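Side-chain contacts in occlusion-derived virus envelope protein E66 (Autographa californica nucleopolyhedrovirus, PDB 3VSN), which acts as a chondroitin lyase of the viral envelope, is essential for oral infectivity and may digest the chondroitin sulfate barrier of the host midgut: residues A[297-300]-A[301-305]; A[376-379]-A[380-384]; A[306-309]-A[310-314]. One frame throughout, in Å; residues are numbered along the deposited sequence.

Interaction 1: A[297-300]-A[301-305]; sequences VMSR and NGTLY
S299 and N301 face each other across a tight turn. The hydroxyl S299 OG gives its proton to N301 OD1 at 2.7 Å. It lies in the plane of that amide carbonyl, with a C=O...donor angle of 157°. N301 chi1 is 62°, and this turns OD1 back over the turn to meet the hydroxyl. T303 comes back from beyond the turn. Its methyl CG2 lies 3.3 Å from S299 OG and 3.7 Å from M298 CB, one methyl touching both S299 and M298. The M298 chain folds at chi2 and chi3 and runs alongside 303-305, so that CE ends 3.9 Å from Y305 O. The backbone closes through G302 N to S299 O at 3.1 Å. Water 1 adds a second link by donating to S299 O and accepting from T303 N. G302 takes a positive phi (87°) as the chain turns back toward T303. T303 OG1 accepts from Y305 N in an ST turn and is also hydrogen-bonded to N377 ND2. The R300 side chain starts out away from 301-305. Its NE forms a salt bridge to D352 and its NH1 one to E350. This is a type I beta turn from S299 to G302, and it carries the transition-state stabilizer R300 into the active site of the lyase.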
loop_
_atom_site.group_PDB
_atom_site.type_symbol
_atom_site.label_atom_id
_atom_site.label_comp_id
_atom_site.label_asym_id
_atom_site.label_seq_id
_atom_site.Cartn_x
_atom_site.Cartn_y
_atom_site.Cartn_z
ATOM N N VAL A 297 3.646 -3.889 -0.757
ATOM C CA VAL A 297 2.381 -4.225 -0.080
ATOM C C VAL A 297 1.179 -4.208 -1.037
ATOM O O VAL A 297 0.034 -4.396 -0.617
ATOM C CB VAL A 297 2.101 -3.317 1.148
ATOM C CG1 VAL A 297 3.247 -3.394 2.156
ATOM C CG2 VAL A 297 1.850 -1.877 0.725
ATOM N N MET A 298 1.450 -3.995 -2.321
ATOM C CA MET A 298 0.390 -3.840 -3.322
ATOM C C MET A 298 0.281 -5.052 -4.255
ATOM O O MET A 298 0.847 -6.107 -3.972
ATOM C CB MET A 298 0.581 -2.531 -4.097
ATOM C CG MET A 298 0.445 -1.282 -3.231
ATOM S SD MET A 298 -1.225 -1.013 -2.590
ATOM C CE MET A 298 -1.995 -0.192 -3.983
ATOM N N SER A 299 -0.456 -4.907 -5.355
ATOM C CA SER A 299 -0.795 -6.062 -6.196
ATOM C C SER A 299 0.389 -6.642 -6.980
ATOM O O SER A 299 1.417 -5.983 -7.162
ATOM C CB SER A 299 -1.980 -5.745 -7.118
ATOM O OG SER A 299 -1.799 -4.513 -7.782
ATOM N N ARG A 300 0.226 -7.880 -7.439
ATOM C CA ARG A 300 1.309 -8.640 -8.069
ATOM C C ARG A 300 1.826 -8.082 -9.400
ATOM O O ARG A 300 2.918 -8.443 -9.833
ATOM C CB ARG A 300 0.897 -10.103 -8.247
ATOM C CG ARG A 300 0.783 -10.886 -6.948
ATOM C CD ARG A 300 0.301 -12.304 -7.211
ATOM N NE ARG A 300 -1.008 -12.302 -7.861
ATOM C CZ ARG A 300 -2.172 -12.312 -7.218
ATOM N NH1 ARG A 300 -2.211 -12.343 -5.892
ATOM N NH2 ARG A 300 -3.305 -12.300 -7.909
ATOM N N ASN A 301 1.056 -7.217 -10.051
ATOM C CA ASN A 301 1.508 -6.598 -11.308
ATOM C C ASN A 301 2.619 -5.563 -11.099
ATOM O O ASN A 301 3.325 -5.192 -12.040
ATOM C CB ASN A 301 0.333 -5.977 -12.072
ATOM C CG ASN A 301 -0.354 -4.869 -11.297
ATOM O OD1 ASN A 301 -0.592 -4.993 -10.097
ATOM N ND2 ASN A 301 -0.681 -3.780 -11.982
ATOM N N GLY A 302 2.773 -5.110 -9.859
ATOM C CA GLY A 302 3.781 -4.108 -9.527
ATOM C C GLY A 302 3.208 -2.727 -9.736
ATOM O O GLY A 302 3.133 -2.240 -10.866
ATOM N N THR A 303 2.793 -2.102 -8.639
ATOM C CA THR A 303 2.148 -0.796 -8.689
ATOM C C THR A 303 2.500 0.036 -7.457
ATOM O O THR A 303 2.655 -0.505 -6.358
ATOM C CB THR A 303 0.610 -0.926 -8.830
ATOM O OG1 THR A 303 0.010 0.372 -8.822
ATOM C CG2 THR A 303 0.005 -1.773 -7.699
ATOM N N LEU A 304 2.634 1.346 -7.655
ATOM C CA LEU A 304 2.899 2.270 -6.553
ATOM C C LEU A 304 1.727 3.219 -6.287
ATOM O O LEU A 304 1.882 4.219 -5.588
ATOM C CB LEU A 304 4.191 3.072 -6.797
ATOM C CG LEU A 304 4.457 3.781 -8.136
ATOM C CD1 LEU A 304 3.373 4.779 -8.533
ATOM C CD2 LEU A 304 5.817 4.468 -8.100
ATOM N N TYR A 305 0.558 2.905 -6.840
ATOM C CA TYR A 305 -0.563 3.838 -6.799
ATOM C C TYR A 305 -1.907 3.164 -6.584
ATOM O O TYR A 305 -2.179 2.103 -7.144
ATOM C CB TYR A 305 -0.589 4.679 -8.083
ATOM C CG TYR A 305 -1.728 5.678 -8.174
ATOM C CD1 TYR A 305 -1.709 6.860 -7.432
ATOM C CD2 TYR A 305 -2.817 5.444 -9.015
ATOM C CE1 TYR A 305 -2.746 7.776 -7.514
ATOM C CE2 TYR A 305 -3.858 6.354 -9.105
ATOM C CZ TYR A 305 -3.817 7.517 -8.358
ATOM O OH TYR A 305 -4.849 8.423 -8.446
HETATM O O HOH W 1 3.148 -3.986 -6.359
#

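Interaction 2: A[376-379]-A[380-384]; sequences INYN and ANTVS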
loop_
_atom_site.group_PDB
_atom_site.type_symbol
_atom_site.label_atom_id
_atom_site.label_comp_id
_atom_site.label_asym_id
_atom_site.label_seq_id
_atom_site.Cartn_x
_atom_site.Cartn_y
_atom_site.Cartn_z
ATOM N N ILE A 376 4.267 8.431 -11.777
ATOM C CA ILE A 376 4.579 7.551 -12.895
ATOM C C ILE A 376 4.515 6.127 -12.370
ATOM O O ILE A 376 5.348 5.735 -11.554
ATOM C CB ILE A 376 5.988 7.831 -13.466
ATOM C CG1 ILE A 376 6.131 9.316 -13.827
ATOM C CG2 ILE A 376 6.281 6.921 -14.659
ATOM C CD1 ILE A 376 7.555 9.756 -14.110
ATOM N N ASN A 377 3.517 5.365 -12.814
ATOM C CA ASN A 377 3.381 3.979 -12.369
ATOM C C ASN A 377 4.171 3.046 -13.279
ATOM O O ASN A 377 4.522 3.418 -14.398
ATOM C CB ASN A 377 1.909 3.556 -12.295
ATOM C CG ASN A 377 1.640 2.553 -11.179
ATOM O OD1 ASN A 377 2.563 2.046 -10.538
ATOM N ND2 ASN A 377 0.364 2.265 -10.945
ATOM N N TYR A 378 4.455 1.843 -12.789
ATOM C CA TYR A 378 5.242 0.868 -13.543
ATOM C C TYR A 378 4.432 0.222 -14.663
ATOM O O TYR A 378 3.202 0.173 -14.610
ATOM C CB TYR A 378 5.793 -0.217 -12.608
ATOM C CG TYR A 378 6.539 0.337 -11.415
ATOM C CD1 TYR A 378 7.861 0.776 -11.537
ATOM C CD2 TYR A 378 5.923 0.434 -10.167
ATOM C CE1 TYR A 378 8.547 1.292 -10.447
ATOM C CE2 TYR A 378 6.600 0.949 -9.071
ATOM C CZ TYR A 378 7.909 1.380 -9.221
ATOM O OH TYR A 378 8.580 1.891 -8.140
ATOM N N ASN A 379 5.139 -0.252 -15.685
ATOM C CA ASN A 379 4.567 -1.152 -16.677
ATOM C C ASN A 379 5.497 -2.359 -16.862
ATOM O O ASN A 379 6.532 -2.447 -16.194
ATOM C CB ASN A 379 4.266 -0.421 -18.000
ATOM C CG ASN A 379 5.503 0.199 -18.631
ATOM O OD1 ASN A 379 6.471 -0.492 -18.934
ATOM N ND2 ASN A 379 5.463 1.506 -18.852
ATOM N N ALA A 380 5.134 -3.285 -17.750
ATOM C CA ALA A 380 5.919 -4.513 -17.955
ATOM C C ALA A 380 7.392 -4.259 -18.299
ATOM O O ALA A 380 8.251 -5.080 -17.986
ATOM C CB ALA A 380 5.269 -5.395 -19.013
ATOM N N ASN A 381 7.673 -3.120 -18.927
ATOM C CA ASN A 381 9.028 -2.771 -19.363
ATOM C C ASN A 381 9.830 -1.946 -18.357
ATOM O O ASN A 381 11.039 -1.762 -18.524
ATOM C CB ASN A 381 8.976 -2.025 -20.703
ATOM C CG ASN A 381 8.337 -2.848 -21.804
ATOM O OD1 ASN A 381 8.629 -4.034 -21.958
ATOM N ND2 ASN A 381 7.462 -2.218 -22.579
ATOM N N THR A 382 9.160 -1.437 -17.326
ATOM C CA THR A 382 9.817 -0.568 -16.344
ATOM C C THR A 382 9.784 -1.121 -14.915
ATOM O O THR A 382 10.502 -0.619 -14.042
ATOM C CB THR A 382 9.214 0.857 -16.344
ATOM O OG1 THR A 382 7.854 0.811 -15.894
ATOM C CG2 THR A 382 9.268 1.486 -17.739
ATOM N N VAL A 383 8.971 -2.151 -14.684
ATOM C CA VAL A 383 8.730 -2.677 -13.329
ATOM C C VAL A 383 9.973 -3.343 -12.705
ATOM O O VAL A 383 10.029 -3.555 -11.492
ATOM C CB VAL A 383 7.481 -3.605 -13.291
ATOM C CG1 VAL A 383 7.780 -4.969 -13.896
ATOM C CG2 VAL A 383 6.936 -3.754 -11.872
ATOM N N SER A 384 10.964 -3.653 -13.541
ATOM C CA SER A 384 12.216 -4.259 -13.094
ATOM C C SER A 384 13.199 -3.232 -12.538
ATOM O O SER A 384 14.257 -3.596 -12.027
ATOM C CB SER A 384 12.885 -5.002 -14.254
ATOM O OG SER A 384 12.124 -6.127 -14.642
HETATM O O HOH W 2 6.938 3.295 -15.842
#
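The backbone oxygen N379 O is gripped by two amide N-H groups. V383 N reaches it at 2.9 Å, almost head-on to the carbonyl but with its N-H bent (132°). T382 N reaches it at 3.0 Å from well above the carbonyl plane. The two donors therefore meet the oxygen from different directions. The side chain of N379 adds a further bond. Its OD1 accepts from N381 N at 2.9 Å in the plane of the amide carbonyl, which makes an Asx turn. With chi1 at 60°, the N379 amide is folded back over its own main chain, and OD1 comes within reach of N381 N. T382 OG1, three residues on, accepts from N379 N at 2.9 Å, in a bond that is almost straight at 171°. The same hydroxyl donates to water 2 at 2.6 Å, and the water in turn donates to N377 O. T382 OG1 is thus used both as acceptor and as donor. The side chains of N379 and T382 cross at about a right angle, with T382 CG2 3.6 Å from N379 OD1. Both also touch D480 of strand 472-480. The apolar part lies next to this. Y378 CB meets V383 CG2 at 3.8 Å, and these two side chains also cross at about a right angle. Both pack on L361 of helix 359-364. The hydroxyl Y378 OH is hydrogen-bonded to E386. Both the main chain and the side chain of N379 are bonded across the turn. This is consistent with a loop held largely by local polar bonds, without a regular helix or strand.

Interaction 3: A[306-309]-A[310-314]; sequences SNVI and GNFIT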
loop_
_atom_site.group_PDB
_atom_site.type_symbol
_atom_site.label_atom_id
_atom_site.label_comp_id
_atom_site.label_asym_id
_atom_site.label_seq_id
_atom_site.Cartn_x
_atom_site.Cartn_y
_atom_site.Cartn_z
ATOM N N SER A 306 -2.731 3.798 -5.756
ATOM C CA SER A 306 -4.138 3.456 -5.599
ATOM C C SER A 306 -4.930 4.749 -5.726
ATOM O O SER A 306 -4.601 5.746 -5.077
ATOM C CB SER A 306 -4.396 2.823 -4.230
ATOM O OG SER A 306 -5.787 2.811 -3.931
ATOM N N ASN A 307 -5.968 4.743 -6.558
ATOM C CA ASN A 307 -6.761 5.956 -6.747
ATOM C C ASN A 307 -7.787 6.219 -5.633
ATOM O O ASN A 307 -8.549 7.183 -5.711
ATOM C CB ASN A 307 -7.395 6.014 -8.153
ATOM C CG ASN A 307 -8.400 4.903 -8.405
ATOM O OD1 ASN A 307 -8.831 4.201 -7.488
ATOM N ND2 ASN A 307 -8.785 4.743 -9.666
ATOM N N VAL A 308 -7.793 5.372 -4.600
ATOM C CA VAL A 308 -8.691 5.568 -3.445
ATOM C C VAL A 308 -8.000 5.706 -2.076
ATOM O O VAL A 308 -8.523 6.388 -1.191
ATOM C CB VAL A 308 -9.810 4.494 -3.352
ATOM C CG1 VAL A 308 -10.798 4.640 -4.501
ATOM C CG2 VAL A 308 -9.233 3.083 -3.299
ATOM N N ILE A 309 -6.844 5.067 -1.897
ATOM C CA ILE A 309 -6.195 5.023 -0.574
ATOM C C ILE A 309 -5.953 6.414 0.026
ATOM O O ILE A 309 -6.002 6.583 1.242
ATOM C CB ILE A 309 -4.898 4.174 -0.576
ATOM C CG1 ILE A 309 -4.582 3.669 0.842
ATOM C CG2 ILE A 309 -3.735 4.958 -1.175
ATOM C CD1 ILE A 309 -3.574 2.536 0.902
ATOM N N GLY A 310 -5.715 7.405 -0.831
ATOM C CA GLY A 310 -5.487 8.776 -0.377
ATOM C C GLY A 310 -6.710 9.402 0.280
ATOM O O GLY A 310 -6.590 10.374 1.029
ATOM N N ASN A 311 -7.884 8.832 0.001
ATOM C CA ASN A 311 -9.157 9.330 0.528
ATOM C C ASN A 311 -9.668 8.551 1.741
ATOM O O ASN A 311 -10.740 8.860 2.271
ATOM C CB ASN A 311 -10.225 9.326 -0.579
ATOM C CG ASN A 311 -9.800 10.115 -1.801
ATOM O OD1 ASN A 311 -9.210 11.184 -1.683
ATOM N ND2 ASN A 311 -10.101 9.590 -2.985
ATOM N N PHE A 312 -8.911 7.549 2.180
ATOM C CA PHE A 312 -9.356 6.691 3.282
ATOM C C PHE A 312 -9.319 7.400 4.633
ATOM O O PHE A 312 -10.230 7.238 5.454
ATOM C CB PHE A 312 -8.519 5.409 3.363
ATOM C CG PHE A 312 -8.825 4.390 2.291
ATOM C CD1 PHE A 312 -9.814 4.606 1.329
ATOM C CD2 PHE A 312 -8.138 3.184 2.274
ATOM C CE1 PHE A 312 -10.085 3.646 0.361
ATOM C CE2 PHE A 312 -8.405 2.221 1.315
ATOM C CZ PHE A 312 -9.377 2.454 0.352
ATOM N N ILE A 313 -8.250 8.163 4.856
ATOM C CA ILE A 313 -7.991 8.833 6.127
ATOM C C ILE A 313 -7.353 10.202 5.885
ATOM O O ILE A 313 -6.953 10.517 4.762
ATOM C CB ILE A 313 -7.057 8.000 7.040
ATOM C CG1 ILE A 313 -5.686 7.793 6.379
ATOM C CG2 ILE A 313 -7.695 6.663 7.400
ATOM C CD1 ILE A 313 -4.623 7.278 7.324
ATOM N N THR A 314 -7.286 11.015 6.937
ATOM C CA THR A 314 -6.433 12.196 6.948
ATOM C C THR A 314 -5.077 11.747 7.480
ATOM O O THR A 314 -4.981 11.246 8.605
ATOM C CB THR A 314 -7.007 13.324 7.828
ATOM O OG1 THR A 314 -8.258 13.759 7.288
ATOM C CG2 THR A 314 -6.046 14.519 7.881
HETATM O O HOH W 3 -5.783 7.802 -3.620
#
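This is a local turn contact, in which F312 folds back on V308 and I309 within the loop between helix 276-284 and strand 318-322. I309 CA lies over the centre of the F312 ring, 3.8 Å from its centroid and 7° off the ring normal, a CH-pi contact. The side chains of I309 and F312 cross at about a right angle, and I309 CG1 reaches ring atom CD2 of F312 at 3.9 Å. CG1 stands roughly opposite the backbone N (chi1 -156°), which directs it to that part of the ring. V308 meets another part of the ring, with CG2 3.7 Å from F312 CZ. Two backbone bonds, each spanning three residues, close the turn. N311 N hydrogen-bonds V308 O at 2.8 Å, and F312 N hydrogen-bonds I309 O at 3.2 Å. Water 3 joins the start of the segment to the turn, donating to S306 O and accepting from G310 N. S306 OG accepts from I309 N at 3.2 Å and weakly from V308 N. F312 also stacks with Y259 and touches I256 and I283, while N311 ND2 hydrogen-bonds S47 O. S306 to I309 form an ST motif, a serine hydroxyl bonded to an amide three residues on, leading into a turn packed against helices 253-258 and 276-284.

All three contacts lie after helix 276-284. Interaction 1 closes its turn first, at 297-305. Interaction 3 follows at once, at 306-314, and the two touch where M298 CE packs on S306 CB. The chain then runs through the first three strands of the sheet that starts at 318-322, then helix 359-364, and leaves by strand 367-370. Interaction 2 closes a later loop at 376-384. None of the loops nests in or crosses another. Interaction 2 nevertheless returns to interaction 1: N377 hydrogen-bonds both T303 OG1 and L304 N, and Y378 packs on L304. Interaction 3 does not touch interaction 2. Together they link helices 253-258 and 276-284, the R300 site and helix 359-364.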